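Local coordinates for cellulase (Xanthomonas axonopodis pv. citri, PDB 4W7W), which probably hydrolyses beta-1,4 linkages of cellulose and cello-oligosaccharides as a family 5 glycoside hydrolase, binding cello-oligosaccharides such as cellopentaose, at residues A[283-286]-A[287-291]. Residues are numbered along the deposited sequence; the frame is centred on the assembly and turned at random.
Sequences LTYM and EKNSD
N289 turns its side-chain amide back onto the last turn of helix 273-288, where ND2 donates to the backbone O of Y285 at 2.9 Å. The bond is fairly straight, 157° at the hydrogen, and that oxygen lies close to the amide plane. The backbone N of N289 reaches the same carbonyl only weakly, and makes a second weak bond to M286 O at 3.1 Å. One and two residues earlier the i to i-4 bonds are still regular: K288 N to T284 O is 2.9 Å, and E287 N to L283 O is 3.1 Å. ND2 also lies over the centre of one face of the Y285 ring, 3.2 Å above its plane, with the ring and amide planes 36° apart. With its CG anti to the backbone N (chi1 -179°), Y285 brings the ring under that nitrogen. OD1 of N289 is taken by R256, which also pairs with D291. Beyond, Y285 packs on helix 243-258, while L283 and M286 turn inward to W296 on strand 293-301. N289 is the first residue to leave helical angles, and its side chain folds back on a carbonyl of the last turn, at the C-terminal end of the helix, in the beta-alpha-beta unit leading into the eighth strand of the (beta/alpha)8 barrel.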
loop_
_atom_site.group_PDB
_atom_site.type_symbol
_atom_site.label_atom_id
_atom_site.label_comp_id
_atom_site.label_asym_id
_atom_site.label_seq_id
_atom_site.Cartn_x
_atom_site.Cartn_y
_atom_site.Cartn_z
ATOM N N LEU A 283 6.736 -15.258 3.425
ATOM C CA LEU A 283 7.075 -15.155 2.006
ATOM C C LEU A 283 6.861 -16.487 1.293
ATOM O O LEU A 283 6.324 -16.530 0.180
ATOM C CB LEU A 283 8.513 -14.674 1.862
ATOM C CG LEU A 283 8.794 -13.258 2.362
ATOM C CD1 LEU A 283 10.276 -12.987 2.334
ATOM C CD2 LEU A 283 8.078 -12.231 1.530
ATOM N N THR A 284 7.248 -17.581 1.948
ATOM C CA THR A 284 7.013 -18.913 1.427
ATOM C C THR A 284 5.507 -19.191 1.296
ATOM O O THR A 284 5.042 -19.737 0.279
ATOM C CB THR A 284 7.678 -19.960 2.329
ATOM O OG1 THR A 284 9.091 -19.780 2.262
ATOM C CG2 THR A 284 7.318 -21.375 1.892
ATOM N N TYR A 285 4.747 -18.769 2.304
ATOM C CA TYR A 285 3.298 -18.973 2.283
ATOM C C TYR A 285 2.650 -18.258 1.093
ATOM O O TYR A 285 1.809 -18.827 0.384
ATOM C CB TYR A 285 2.664 -18.503 3.598
ATOM C CG TYR A 285 1.178 -18.710 3.628
ATOM C CD1 TYR A 285 0.629 -19.913 4.042
ATOM C CD2 TYR A 285 0.302 -17.716 3.222
ATOM C CE1 TYR A 285 -0.735 -20.124 4.043
ATOM C CE2 TYR A 285 -1.066 -17.932 3.198
ATOM C CZ TYR A 285 -1.576 -19.133 3.615
ATOM O OH TYR A 285 -2.935 -19.317 3.587
ATOM N N MET A 286 3.045 -17.013 0.848
ATOM C CA MET A 286 2.456 -16.291 -0.285
ATOM C C MET A 286 2.818 -16.956 -1.613
ATOM O O MET A 286 1.972 -17.053 -2.489
ATOM C CB MET A 286 2.824 -14.813 -0.240
ATOM C CG MET A 286 2.077 -14.072 0.856
ATOM S SD MET A 286 2.387 -12.294 0.884
ATOM C CE MET A 286 4.014 -12.280 1.610
ATOM N N GLU A 287 4.062 -17.425 -1.762
ATOM C CA GLU A 287 4.447 -18.125 -2.988
ATOM C C GLU A 287 3.636 -19.399 -3.186
ATOM O O GLU A 287 3.187 -19.688 -4.286
ATOM C CB GLU A 287 5.944 -18.448 -3.013
ATOM C CG GLU A 287 6.837 -17.241 -3.304
ATOM C CD GLU A 287 8.094 -17.578 -4.075
ATOM O OE1 GLU A 287 8.629 -18.693 -3.894
ATOM O OE2 GLU A 287 8.573 -16.711 -4.840
ATOM N N LYS A 288 3.433 -20.140 -2.102
ATOM C CA LYS A 288 2.660 -21.380 -2.151
ATOM C C LYS A 288 1.216 -21.104 -2.559
ATOM O O LYS A 288 0.534 -21.961 -3.132
ATOM C CB LYS A 288 2.699 -22.071 -0.782
ATOM C CG LYS A 288 1.886 -23.356 -0.649
ATOM C CD LYS A 288 2.393 -24.457 -1.557
ATOM C CE LYS A 288 1.782 -25.806 -1.202
ATOM N NZ LYS A 288 1.811 -26.727 -2.368
ATOM N N ASN A 289 0.743 -19.905 -2.227
ATOM C CA ASN A 289 -0.628 -19.465 -2.481
ATOM C C ASN A 289 -0.687 -18.363 -3.528
ATOM O O ASN A 289 -1.516 -17.449 -3.482
ATOM C CB ASN A 289 -1.254 -19.043 -1.163
ATOM C CG ASN A 289 -1.436 -20.228 -0.241
ATOM O OD1 ASN A 289 -2.378 -20.990 -0.423
ATOM N ND2 ASN A 289 -0.535 -20.420 0.721
ATOM N N SER A 290 0.170 -18.499 -4.522
ATOM C CA SER A 290 0.283 -17.537 -5.592
ATOM C C SER A 290 -0.911 -17.553 -6.537
ATOM O O SER A 290 -0.997 -16.680 -7.393
ATOM C CB SER A 290 1.554 -17.786 -6.401
ATOM O OG SER A 290 1.485 -19.043 -7.045
ATOM N N ASP A 291 -1.815 -18.531 -6.406
ATOM C CA ASP A 291 -3.077 -18.481 -7.139
ATOM C C ASP A 291 -3.921 -17.267 -6.762
ATOM O O ASP A 291 -4.689 -16.775 -7.585
ATOM C CB ASP A 291 -3.907 -19.766 -6.974
ATOM C CG ASP A 291 -4.361 -20.028 -5.536
ATOM O OD1 ASP A 291 -3.552 -19.868 -4.616
ATOM O OD2 ASP A 291 -5.527 -20.469 -5.334
#